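Local structure of geranyltranstransferase (Thermotoga neapolitana, 4WK5) at residues L87-S92 with L129-F134; L158-D163 with M181-K185; V217-Y222 with L260-Y265; I221-L225 with V246-K250. The protein is probably a magnesium-dependent prenyltransferase of the FPP/GGPP synthase family, which joins isoprenoid diphosphates into longer chains. One frame throughout, in Å; residues are numbered along the deposited sequence. Where two conformers were deposited one is given.

Contact 1 of 4, residues L87-S92 with L129-F134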
loop_
_atom_site.group_PDB
_atom_site.type_symbol
_atom_site.label_atom_id
_atom_site.label_comp_id
_atom_site.label_asym_id
_atom_site.label_seq_id
_atom_site.Cartn_x
_atom_site.Cartn_y
_atom_site.Cartn_z
ATOM N N LEU A 87 0.969 8.759 8.275
ATOM C CA LEU A 87 -0.138 8.077 7.600
ATOM C C LEU A 87 0.133 6.575 7.494
ATOM O O LEU A 87 -0.755 5.746 7.723
ATOM C CB LEU A 87 -0.373 8.672 6.211
ATOM C CG LEU A 87 -0.986 10.083 6.216
ATOM C CD1 LEU A 87 -0.860 10.704 4.830
ATOM C CD2 LEU A 87 -2.450 10.035 6.640
ATOM N N PHE A 88 1.368 6.224 7.155
ATOM C CA PHE A 88 1.743 4.822 7.036
ATOM C C PHE A 88 1.627 4.119 8.382
ATOM O O PHE A 88 1.093 2.999 8.466
ATOM C CB PHE A 88 3.167 4.680 6.466
ATOM C CG PHE A 88 3.507 3.270 6.085
ATOM C CD1 PHE A 88 3.943 2.367 7.038
ATOM C CD2 PHE A 88 3.334 2.838 4.774
ATOM C CE1 PHE A 88 4.219 1.042 6.690
ATOM C CE2 PHE A 88 3.611 1.511 4.423
ATOM C CZ PHE A 88 4.047 0.627 5.378
ATOM N N HIS A 89 2.129 4.777 9.430
ATOM C CA HIS A 89 2.064 4.225 10.778
ATOM C C HIS A 89 0.602 4.019 11.200
ATOM O O HIS A 89 0.247 2.965 11.747
ATOM C CB HIS A 89 2.801 5.141 11.760
ATOM C CG HIS A 89 2.628 4.747 13.199
ATOM N ND1 HIS A 89 3.059 3.541 13.697
ATOM C CD2 HIS A 89 2.042 5.394 14.233
ATOM C CE1 HIS A 89 2.758 3.463 14.980
ATOM N NE2 HIS A 89 2.136 4.574 15.329
ATOM N N THR A 90 -0.246 5.014 10.922
ATOM C CA THR A 90 -1.668 4.916 11.268
ATOM C C THR A 90 -2.322 3.723 10.580
ATOM O O THR A 90 -3.034 2.939 11.213
ATOM C CB THR A 90 -2.409 6.220 10.896
ATOM O OG1 THR A 90 -1.810 7.314 11.622
ATOM C CG2 THR A 90 -3.895 6.116 11.248
ATOM N N ALA A 91 -2.053 3.583 9.283
ATOM C CA ALA A 91 -2.576 2.478 8.490
ATOM C C ALA A 91 -2.164 1.125 9.060
ATOM O O ALA A 91 -2.973 0.194 9.142
ATOM C CB ALA A 91 -2.092 2.606 7.036
ATOM N N SER A 92 -0.902 1.019 9.471
ATOM C CA SER A 92 -0.399 -0.231 10.029
ATOM C C SER A 92 -1.158 -0.606 11.308
ATOM O O SER A 92 -1.458 -1.781 11.528
ATOM C CB SER A 92 1.115 -0.153 10.293
ATOM O OG SER A 92 1.458 0.746 11.338
ATOM N N LEU A 129 -5.165 4.709 3.643
ATOM C CA LEU A 129 -4.122 5.443 4.380
ATOM C C LEU A 129 -2.722 5.090 3.858
ATOM O O LEU A 129 -1.871 5.980 3.707
ATOM C CB LEU A 129 -4.215 5.165 5.884
ATOM C CG LEU A 129 -5.383 5.888 6.574
ATOM C CD1 LEU A 129 -5.684 5.253 7.916
ATOM C CD2 LEU A 129 -5.090 7.374 6.736
ATOM N N PHE A 130 -2.498 3.812 3.550
ATOM C CA PHE A 130 -1.223 3.408 2.935
ATOM C C PHE A 130 -1.011 4.155 1.623
ATOM O O PHE A 130 0.067 4.691 1.348
ATOM C CB PHE A 130 -1.168 1.889 2.657
ATOM C CG PHE A 130 -0.907 1.032 3.882
ATOM C CD1 PHE A 130 0.161 1.294 4.735
ATOM C CD2 PHE A 130 -1.708 -0.086 4.140
ATOM C CE1 PHE A 130 0.405 0.479 5.862
ATOM C CE2 PHE A 130 -1.465 -0.897 5.252
ATOM C CZ PHE A 130 -0.407 -0.609 6.112
ATOM N N PHE A 131 -2.046 4.195 0.800
ATOM C CA PHE A 131 -1.887 4.773 -0.536
ATOM C C PHE A 131 -1.723 6.291 -0.445
ATOM O O PHE A 131 -0.988 6.882 -1.231
ATOM C CB PHE A 131 -3.073 4.388 -1.443
ATOM C CG PHE A 131 -3.240 2.890 -1.618
ATOM C CD1 PHE A 131 -2.175 2.026 -1.420
ATOM C CD2 PHE A 131 -4.475 2.360 -1.961
ATOM C CE1 PHE A 131 -2.329 0.653 -1.559
ATOM C CE2 PHE A 131 -4.643 0.986 -2.104
ATOM C CZ PHE A 131 -3.574 0.132 -1.897
ATOM N N LEU A 132 -2.387 6.914 0.522
ATOM C CA LEU A 132 -2.193 8.350 0.765
ATOM C C LEU A 132 -0.741 8.629 1.168
ATOM O O LEU A 132 -0.154 9.633 0.750
ATOM C CB LEU A 132 -3.141 8.841 1.854
ATOM C CG LEU A 132 -4.575 9.152 1.427
ATOM C CD1 LEU A 132 -5.361 9.594 2.655
ATOM C CD2 LEU A 132 -4.602 10.245 0.370
ATOM N N ALA A 133 -0.171 7.737 1.976
ATOM C CA ALA A 133 1.231 7.862 2.392
ATOM C C ALA A 133 2.156 7.834 1.176
ATOM O O ALA A 133 3.009 8.702 1.019
ATOM C CB ALA A 133 1.615 6.750 3.383
ATOM N N PHE A 134 1.991 6.828 0.319
ATOM C CA PHE A 134 2.802 6.748 -0.898
ATOM C C PHE A 134 2.601 7.994 -1.776
ATOM O O PHE A 134 3.571 8.538 -2.329
ATOM C CB PHE A 134 2.473 5.481 -1.693
ATOM C CG PHE A 134 3.128 4.235 -1.157
ATOM C CD1 PHE A 134 4.446 3.943 -1.457
ATOM C CD2 PHE A 134 2.410 3.342 -0.362
ATOM C CE1 PHE A 134 5.044 2.788 -0.987
ATOM C CE2 PHE A 134 3.007 2.187 0.122
ATOM C CZ PHE A 134 4.327 1.911 -0.187
#

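Contact 2 of 4, residues L158-D163 with M181-K185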
loop_
_atom_site.group_PDB
_atom_site.type_symbol
_atom_site.label_atom_id
_atom_site.label_comp_id
_atom_site.label_asym_id
_atom_site.label_seq_id
_atom_site.Cartn_x
_atom_site.Cartn_y
_atom_site.Cartn_z
ATOM N N LEU A 158 6.921 -7.351 6.494
ATOM C CA LEU A 158 7.564 -8.619 6.848
ATOM C C LEU A 158 7.734 -8.705 8.358
ATOM O O LEU A 158 7.552 -9.767 8.948
ATOM C CB LEU A 158 8.920 -8.777 6.154
ATOM C CG LEU A 158 8.885 -8.935 4.630
ATOM C CD1 LEU A 158 10.308 -8.924 4.102
ATOM C CD2 LEU A 158 8.180 -10.226 4.231
ATOM N N GLY A 159 8.068 -7.577 8.977
ATOM C CA GLY A 159 8.199 -7.531 10.424
ATOM C C GLY A 159 6.885 -7.888 11.109
ATOM O O GLY A 159 6.866 -8.620 12.103
ATOM N N GLU A 160 5.779 -7.337 10.604
ATOM C CA GLU A 160 4.481 -7.637 11.189
ATOM C C GLU A 160 4.132 -9.106 10.961
ATOM O O GLU A 160 3.615 -9.768 11.871
ATOM C CB GLU A 160 3.393 -6.717 10.615
ATOM C CG GLU A 160 1.973 -7.018 11.138
ATOM C CD GLU A 160 1.852 -6.952 12.665
ATOM O OE1 GLU A 160 2.627 -6.211 13.311
ATOM O OE2 GLU A 160 0.977 -7.653 13.222
ATOM N N ALA A 161 4.449 -9.626 9.773
ATOM C CA ALA A 161 4.240 -11.047 9.491
ATOM C C ALA A 161 5.022 -11.917 10.482
ATOM O O ALA A 161 4.470 -12.858 11.050
ATOM C CB ALA A 161 4.637 -11.382 8.045
ATOM N N MET A 162 6.290 -11.591 10.717
ATOM C CA MET A 162 7.075 -12.341 11.715
ATOM C C MET A 162 6.399 -12.324 13.095
ATOM O O MET A 162 6.277 -13.360 13.753
ATOM C CB MET A 162 8.485 -11.759 11.827
ATOM C CG MET A 162 9.354 -11.953 10.591
ATOM S SD MET A 162 10.836 -10.936 10.720
ATOM C CE MET A 162 11.627 -11.288 9.143
ATOM N N ASP A 163 5.945 -11.147 13.521
ATOM C CA ASP A 163 5.321 -10.998 14.841
ATOM C C ASP A 163 4.101 -11.925 14.960
ATOM O O ASP A 163 3.966 -12.681 15.926
ATOM C CB ASP A 163 4.946 -9.524 15.064
ATOM C CG ASP A 163 4.910 -9.126 16.539
ATOM O OD1 ASP A 163 5.432 -9.861 17.410
ATOM O OD2 ASP A 163 4.373 -8.034 16.815
ATOM N N MET A 181 12.948 -9.378 13.978
ATOM C CA MET A 181 11.565 -8.961 13.878
ATOM C C MET A 181 11.376 -7.525 14.393
ATOM O O MET A 181 10.639 -6.735 13.796
ATOM C CB MET A 181 10.667 -9.947 14.633
ATOM C CG MET A 181 9.182 -9.615 14.577
ATOM S SD MET A 181 8.678 -8.567 15.954
ATOM C CE MET A 181 8.856 -9.758 17.299
ATOM N N TYR A 182 12.038 -7.182 15.497
ATOM C CA TYR A 182 11.967 -5.810 16.017
ATOM C C TYR A 182 12.548 -4.846 14.997
ATOM O O TYR A 182 12.022 -3.767 14.766
ATOM C CB TYR A 182 12.729 -5.670 17.340
ATOM C CG TYR A 182 11.938 -6.105 18.558
ATOM C CD1 TYR A 182 11.151 -7.250 18.531
ATOM C CD2 TYR A 182 12.008 -5.381 19.746
ATOM C CE1 TYR A 182 10.428 -7.643 19.644
ATOM C CE2 TYR A 182 11.297 -5.769 20.855
ATOM C CZ TYR A 182 10.509 -6.898 20.801
ATOM O OH TYR A 182 9.797 -7.288 21.912
ATOM N N SER A 183 13.668 -5.243 14.418
ATOM C CA SER A 183 14.348 -4.413 13.434
ATOM C C SER A 183 13.458 -4.122 12.239
ATOM O O SER A 183 13.408 -2.995 11.752
ATOM C CB SER A 183 15.630 -5.094 12.964
ATOM O OG SER A 183 16.192 -4.399 11.872
ATOM N N PHE A 184 12.750 -5.143 11.773
ATOM C CA PHE A 184 11.866 -4.976 10.624
ATOM C C PHE A 184 10.564 -4.260 10.985
ATOM O O PHE A 184 10.113 -3.350 10.272
ATOM C CB PHE A 184 11.516 -6.331 10.002
ATOM C CG PHE A 184 12.550 -6.859 9.033
ATOM C CD1 PHE A 184 13.873 -6.465 9.108
ATOM C CD2 PHE A 184 12.165 -7.725 8.026
ATOM C CE1 PHE A 184 14.813 -6.959 8.208
ATOM C CE2 PHE A 184 13.102 -8.223 7.115
ATOM C CZ PHE A 184 14.422 -7.837 7.210
ATOM N N LYS A 185 9.944 -4.672 12.086
ATOM C CA LYS A 185 8.597 -4.195 12.406
ATOM C C LYS A 185 8.553 -2.755 12.915
ATOM O O LYS A 185 7.571 -2.029 12.680
ATOM C CB LYS A 185 7.962 -5.133 13.440
ATOM C CG LYS A 185 6.566 -4.755 13.907
ATOM C CD LYS A 185 6.256 -5.488 15.214
ATOM C CE LYS A 185 4.993 -4.967 15.877
ATOM N NZ LYS A 185 3.795 -5.154 15.023
#

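Contact 3 of 4, residues V217-Y222 with L260-Y265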
loop_
_atom_site.group_PDB
_atom_site.type_symbol
_atom_site.label_atom_id
_atom_site.label_comp_id
_atom_site.label_asym_id
_atom_site.label_seq_id
_atom_site.Cartn_x
_atom_site.Cartn_y
_atom_site.Cartn_z
ATOM N N VAL A 217 14.516 -0.467 17.798
ATOM C CA VAL A 217 14.502 -1.671 18.617
ATOM C C VAL A 217 14.346 -1.299 20.100
ATOM O O VAL A 217 13.554 -1.911 20.821
ATOM C CB VAL A 217 15.780 -2.520 18.407
ATOM C CG1 VAL A 217 15.835 -3.653 19.420
ATOM C CG2 VAL A 217 15.789 -3.079 16.992
ATOM N N ALA A 218 15.084 -0.283 20.543
ATOM C CA ALA A 218 14.991 0.187 21.926
ATOM C C ALA A 218 13.585 0.689 22.242
ATOM O O ALA A 218 13.036 0.416 23.314
ATOM C CB ALA A 218 16.023 1.291 22.189
ATOM N N PHE A 219 13.007 1.419 21.292
ATOM C CA PHE A 219 11.647 1.937 21.419
ATOM C C PHE A 219 10.646 0.799 21.641
ATOM O O PHE A 219 9.775 0.887 22.513
ATOM C CB PHE A 219 11.294 2.754 20.169
ATOM C CG PHE A 219 10.002 3.530 20.264
ATOM C CD1 PHE A 219 9.988 4.813 20.802
ATOM C CD2 PHE A 219 8.816 2.998 19.773
ATOM C CE1 PHE A 219 8.817 5.544 20.870
ATOM C CE2 PHE A 219 7.634 3.721 19.836
ATOM C CZ PHE A 219 7.633 4.998 20.388
ATOM N N GLN A 220 10.762 -0.273 20.859
ATOM C CA GLN A 220 9.828 -1.391 20.985
ATOM C C GLN A 220 10.018 -2.124 22.319
ATOM O O GLN A 220 9.040 -2.557 22.929
ATOM C CB GLN A 220 9.965 -2.374 19.807
ATOM C CG GLN A 220 8.881 -3.462 19.800
ATOM C CD GLN A 220 8.831 -4.295 18.521
ATOM O OE1 GLN A 220 9.399 -3.926 17.491
ATOM N NE2 GLN A 220 8.147 -5.437 18.593
ATOM N N ILE A 221 11.264 -2.249 22.779
ATOM C CA ILE A 221 11.529 -2.896 24.073
ATOM C C ILE A 221 10.924 -2.080 25.204
ATOM O O ILE A 221 10.299 -2.630 26.108
ATOM C CB ILE A 221 13.042 -3.072 24.343
ATOM C CG1 ILE A 221 13.650 -4.052 23.337
ATOM C CG2 ILE A 221 13.290 -3.551 25.788
ATOM C CD1 ILE A 221 15.163 -4.050 23.326
ATOM N N TYR A 222 11.103 -0.764 25.149
ATOM C CA TYR A 222 10.518 0.100 26.167
ATOM C C TYR A 222 9.000 -0.044 26.173
ATOM O O TYR A 222 8.382 -0.052 27.234
ATOM C CB TYR A 222 10.904 1.563 25.950
ATOM C CG TYR A 222 12.333 1.894 26.313
ATOM C CD1 TYR A 222 12.950 1.320 27.417
ATOM C CD2 TYR A 222 13.070 2.779 25.539
ATOM C CE1 TYR A 222 14.274 1.639 27.746
ATOM C CE2 TYR A 222 14.373 3.098 25.854
ATOM C CZ TYR A 222 14.975 2.526 26.946
ATOM O OH TYR A 222 16.278 2.854 27.240
ATOM N N LEU A 260 19.649 -3.854 27.155
ATOM C CA LEU A 260 19.840 -3.730 25.712
ATOM C C LEU A 260 19.234 -2.435 25.197
ATOM O O LEU A 260 19.867 -1.710 24.419
ATOM C CB LEU A 260 19.231 -4.922 24.973
ATOM C CG LEU A 260 19.496 -4.958 23.466
ATOM C CD1 LEU A 260 20.993 -5.035 23.204
ATOM C CD2 LEU A 260 18.769 -6.122 22.816
ATOM N N ALA A 261 18.011 -2.151 25.630
ATOM C CA ALA A 261 17.317 -0.935 25.208
ATOM C C ALA A 261 18.078 0.302 25.663
ATOM O O ALA A 261 18.262 1.257 24.898
ATOM C CB ALA A 261 15.890 -0.918 25.750
ATOM N N ASP A 262 18.544 0.279 26.910
ATOM C CA ASP A 262 19.289 1.409 27.436
ATOM C C ASP A 262 20.582 1.617 26.656
ATOM O O ASP A 262 20.967 2.752 26.377
ATOM C CB ASP A 262 19.609 1.208 28.921
ATOM C CG ASP A 262 18.393 1.382 29.819
ATOM O OD1 ASP A 262 17.382 1.967 29.377
ATOM O OD2 ASP A 262 18.464 0.953 30.992
ATOM N N LYS A 263 21.246 0.518 26.306
ATOM C CA LYS A 263 22.517 0.588 25.593
ATOM C C LYS A 263 22.340 1.229 24.227
ATOM O O LYS A 263 23.100 2.130 23.854
ATOM C CB LYS A 263 23.135 -0.800 25.425
ATOM C CG LYS A 263 24.469 -0.768 24.684
ATOM C CD LYS A 263 25.055 -2.158 24.470
ATOM C CE LYS A 263 24.324 -2.906 23.364
ATOM N NZ LYS A 263 24.837 -4.296 23.183
ATOM N N TYR A 264 21.340 0.749 23.490
ATOM C CA TYR A 264 20.993 1.296 22.178
ATOM C C TYR A 264 20.603 2.772 22.275
ATOM O O TYR A 264 21.056 3.595 21.477
ATOM C CB TYR A 264 19.843 0.504 21.554
ATOM C CG TYR A 264 20.209 -0.844 20.966
ATOM C CD1 TYR A 264 21.520 -1.298 20.952
ATOM C CD2 TYR A 264 19.225 -1.658 20.400
ATOM C CE1 TYR A 264 21.842 -2.532 20.405
ATOM C CE2 TYR A 264 19.537 -2.889 19.849
ATOM C CZ TYR A 264 20.844 -3.321 19.856
ATOM O OH TYR A 264 21.151 -4.550 19.313
ATOM N N TYR A 265 19.757 3.102 23.248
ATOM C CA TYR A 265 19.309 4.482 23.413
ATOM C C TYR A 265 20.491 5.406 23.667
ATOM O O TYR A 265 20.575 6.496 23.095
ATOM C CB TYR A 265 18.305 4.603 24.559
ATOM C CG TYR A 265 17.258 5.663 24.314
ATOM C CD1 TYR A 265 16.033 5.334 23.746
ATOM C CD2 TYR A 265 17.497 6.992 24.626
ATOM C CE1 TYR A 265 15.071 6.295 23.514
ATOM C CE2 TYR A 265 16.547 7.962 24.391
ATOM C CZ TYR A 265 15.332 7.610 23.833
ATOM O OH TYR A 265 14.375 8.572 23.599
#

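Contact 4 of 4, residues I221-L225 with V246-K250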
loop_
_atom_site.group_PDB
_atom_site.type_symbol
_atom_site.label_atom_id
_atom_site.label_comp_id
_atom_site.label_asym_id
_atom_site.label_seq_id
_atom_site.Cartn_x
_atom_site.Cartn_y
_atom_site.Cartn_z
ATOM N N ILE A 221 11.264 -2.249 22.779
ATOM C CA ILE A 221 11.529 -2.896 24.073
ATOM C C ILE A 221 10.924 -2.080 25.204
ATOM O O ILE A 221 10.299 -2.630 26.108
ATOM C CB ILE A 221 13.042 -3.072 24.343
ATOM C CG1 ILE A 221 13.650 -4.052 23.337
ATOM C CG2 ILE A 221 13.290 -3.551 25.788
ATOM C CD1 ILE A 221 15.163 -4.050 23.326
ATOM N N TYR A 222 11.103 -0.764 25.149
ATOM C CA TYR A 222 10.518 0.100 26.167
ATOM C C TYR A 222 9.000 -0.044 26.173
ATOM O O TYR A 222 8.382 -0.052 27.234
ATOM C CB TYR A 222 10.904 1.563 25.950
ATOM C CG TYR A 222 12.333 1.894 26.313
ATOM C CD1 TYR A 222 12.950 1.320 27.417
ATOM C CD2 TYR A 222 13.070 2.779 25.539
ATOM C CE1 TYR A 222 14.274 1.639 27.746
ATOM C CE2 TYR A 222 14.373 3.098 25.854
ATOM C CZ TYR A 222 14.975 2.526 26.946
ATOM O OH TYR A 222 16.278 2.854 27.240
ATOM N N ASP A 223 8.401 -0.178 24.990
ATOM C CA ASP A 223 6.963 -0.422 24.901
ATOM C C ASP A 223 6.584 -1.757 25.548
ATOM O O ASP A 223 5.574 -1.851 26.256
ATOM C CB ASP A 223 6.495 -0.401 23.446
ATOM C CG ASP A 223 5.020 -0.727 23.310
ATOM O OD1 ASP A 223 4.195 0.198 23.449
ATOM O OD2 ASP A 223 4.685 -1.908 23.070
ATOM N N ASP A 224 7.393 -2.786 25.298
ATOM C CA ASP A 224 7.204 -4.095 25.924
ATOM C C ASP A 224 7.178 -3.977 27.441
ATOM O O ASP A 224 6.327 -4.568 28.111
ATOM C CB ASP A 224 8.325 -5.061 25.555
ATOM C CG ASP A 224 8.329 -5.444 24.099
ATOM O OD1 ASP A 224 7.290 -5.298 23.415
ATOM O OD2 ASP A 224 9.398 -5.904 23.648
ATOM N N LEU A 225 8.148 -3.234 27.970
ATOM C CA LEU A 225 8.322 -3.110 29.415
ATOM C C LEU A 225 7.167 -2.330 30.033
ATOM O O LEU A 225 6.684 -2.669 31.114
ATOM C CB LEU A 225 9.663 -2.445 29.736
ATOM C CG LEU A 225 10.907 -3.280 29.422
ATOM C CD1 LEU A 225 12.167 -2.427 29.460
ATOM C CD2 LEU A 225 11.028 -4.445 30.395
ATOM N N VAL A 246 5.669 -13.040 20.938
ATOM C CA VAL A 246 7.039 -13.227 21.405
ATOM C C VAL A 246 7.733 -11.880 21.492
ATOM O O VAL A 246 7.755 -11.128 20.519
ATOM C CB VAL A 246 7.847 -14.160 20.486
ATOM C CG1 VAL A 246 9.201 -14.457 21.117
ATOM C CG2 VAL A 246 7.080 -15.453 20.235
ATOM N N THR A 247 8.281 -11.566 22.664
ATOM C CA THR A 247 8.966 -10.295 22.849
ATOM C C THR A 247 10.402 -10.523 23.301
ATOM O O THR A 247 10.769 -11.633 23.699
ATOM C CB THR A 247 8.258 -9.408 23.879
ATOM O OG1 THR A 247 8.402 -9.995 25.182
ATOM C CG2 THR A 247 6.783 -9.276 23.545
ATOM N N LEU A 248 11.218 -9.475 23.225
ATOM C CA LEU A 248 12.583 -9.555 23.723
ATOM C C LEU A 248 12.577 -9.649 25.242
ATOM O O LEU A 248 13.507 -10.183 25.835
ATOM C CB LEU A 248 13.406 -8.351 23.271
ATOM C CG LEU A 248 13.897 -8.454 21.825
ATOM C CD1 LEU A 248 14.676 -7.199 21.433
ATOM C CD2 LEU A 248 14.767 -9.706 21.653
ATOM N N VAL A 249 11.522 -9.133 25.866
ATOM C CA VAL A 249 11.411 -9.259 27.325
ATOM C C VAL A 249 11.195 -10.726 27.690
ATOM O O VAL A 249 11.803 -11.237 28.634
ATOM C CB VAL A 249 10.277 -8.381 27.897
ATOM C CG1 VAL A 249 10.119 -8.619 29.406
ATOM C CG2 VAL A 249 10.582 -6.914 27.651
ATOM N N LYS A 250 10.357 -11.420 26.923
ATOM C CA LYS A 250 10.168 -12.856 27.133
ATOM C C LYS A 250 11.448 -13.661 26.921
ATOM O O LYS A 250 11.748 -14.571 27.692
ATOM C CB LYS A 250 9.078 -13.393 26.201
ATOM C CG LYS A 250 7.672 -13.041 26.628
ATOM C CD LYS A 250 6.651 -13.772 25.776
ATOM C CE LYS A 250 5.235 -13.310 26.074
ATOM N NZ LYS A 250 4.259 -14.001 25.179
#

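Contact 1 of 4, residues L87-S92 with L129-F134
Two antiparallel helices of the all-helical isoprenoid synthase fold meet here, with A91 and F88 of helix 75-96 set against F130 of helix 119-138. The axes of the two segments approach to 7.9 Å, a spacing that suits the small side chains A91 and A133 between them. The methyl A91 CB lies 3.5 Å from L129 CB, and it also sits over one face of the F130 ring. This is a CH-pi contact: A91 CB is only 13° off the ring normal and nearly over the centre of the F130 ring. F130 in turn brings CE1 over the centre of one face of F88, whose plane is turned 57° from that of F130, an oblique pairing. F88 can receive it because its CG is anti to the backbone N (chi1 -169°), which carries the ring across to the other helix; CE2 of F88 lies 3.5 Å from F130 CD1. A133 fills the space beside the F88 backbone, its CB 3.8 Å from F88 N. On the flank, L87 and L129 cross at about a right angle, with CD2 of L87 3.7 Å from CD2 of L129. Apolar residues fit this buried seam, which has no hydrogen bond between the segments. L87 and L129 pack on helix 23-36, L129 also on helix 43-53, and F88 and F134 on helix 143-166; F131 of the second subunit meets both F88 and F130, so the aromatic cluster runs into the dimer interface.

Contact 2 of 4, residues L158-D163 with M181-K185
K185 runs extended from the backbone (chi1 179°) and, as modelled, bends only at its last torsion, which turns its ammonium group toward the carboxylates of E160 and D163. D163 keeps CG on the far side of CB from its own N (chi1 -153°), and this presents OD2 to the end of the lysine. In the isoprenoid synthase fold these are segments of helices 143-166 and 175-201, their directions 137° apart, and the three residues form a salt-bridge network. The position of K185 NZ is uncertain, since E160 OE1 is modelled too close to it, so the 3.4 Å between D163 OD2 and K185 NZ is approximate as well. An alanine in place of D163 would probably leave the K185 ammonium without one of its two acidic mates and its alkyl end freer to swing. The other oxygen, D163 OD1, rests 3.4 Å from the methyl CE of M181, whose bent chain slides past M162 in the opposite direction, CG of M181 against CB of M162. M162 itself is extended and makes an oblique Met-aromatic contact with F184, whose ring also meets F40 of the second subunit. Between the hydrophobic and charged ends the backbones nearly touch at G159, where a side chain would collide with the backbone of F184 and K185; as it is, G159 CA packs 3.6 Å from F184 CB and 3.7 Å from K185 N.

Contact 3 of 4, residues V217-Y222 with L260-Y265
A218 and A261 face each other where helices 206-229 and 248-274 come closest, their CA atoms 4.2 Å apart. Both are small bumps set in hollows shaped by larger neighbours, and alanine suits backbones so near. A218 CB settles against the carbonyl of A261, 3.5 Å from its O, with Y264 CB and the rim of Y265 closing in around it. A261 CB enters the hollow between I221 and Y222: it lies 3.7 Å from I221 CG2 and over one face of the Y222 ring, 24° off the normal, a CH-pi contact displaced toward the rim. Y222 therefore forms a wall of the hollow, while its perimeter takes other partners. CE2 of Y222 approaches CD1 of Y265 at 3.5 Å, and the two rings stand obliquely, 58° apart. At the far end of the seam V217 offers its CG1 to the edge of Y264, whose face is packed by L260 CD1 from its own helix. The hydroxyls of Y264 and Y265 bond outside this pair of segments, to E179 and to the carbonyl of L284, so these rings tie the seam to helices 175-201 and 278-289. One polar bond joins the two segments: Y222 OH donates to D262 OD1 at 2.6 Å, using the anti lone pair of that oxygen. Because D262 OD2 is salt-bridged to K258, the carboxylate is shared between a cation and a phenol, which probably eases its charge and steadies the Y222 hydroxyl, while A261 and Y265 limit how the ring turns.

Contact 4 of 4, residues I221-L225 with V246-K250
D224 on helix 206-229 faces V249 in the first turn of helix 248-274, their CA atoms 6.8 Å apart, the same separation as between I221 and L248. Where T247 precedes that helix its backbone is extended, and it serves as the N-cap: OG1 accepts from K250 N at 3.0 Å, with an N-H...O angle of 162°. A chi1 of 69° sets the hydroxyl between backbone N and carbonyl carbon and aims it at the amide of K250; threonine suits the place because the same CB also carries a methyl for packing. D224 slides past T247 in the opposite direction, OD2 lying 3.7 Å from T247 CB and OD1 nearer the methyl CG2. The carboxylate thus sits beside the start of a helix, although no hydrogen bond joins the two segments. An alanine in place of D224 would still touch V249 through CB, but it would probably open a gap beside T247 and leave the helix start without its acidic neighbour. V249 sends CG2 between D224 and L225, 3.6 Å from D224 CB and 3.7 Å from L225 CD2. Deeper in, CD1 of L248 meets CD1 of I221 at 3.7 Å, aliphatic branches filling a buried spot. D223, D224 and D227 belong to the second aspartate-rich DDxxD motif, which in relatives binds magnesium and substrate diphosphate. Helix 175-201 lies against both segments: Y182 reaches I221 and T247 and bonds L248 N, while V178 packs on L248.

Contacts 3 and 4 share I221 and Y222 and join the same two helices, 206-229 and 248-274, with centres 9 Å apart. Contact 2 adjoins both through Y182: its ring packs on I221 of contact 3, and Y182 OH lies 2.9 Å from L248 N of contact 4, a probable hydrogen bond. Contact 1 stands apart, its centre about 17 Å from that of contact 2 and 25 Å from those of contacts 3 and 4, across the centre of the chain; it shares with contact 2 the second subunit. In relatives the active site lies between two aspartate-rich motifs, here probably those starting at D96, ending helix 75-96 of contact 1, and at D223 of contact 4.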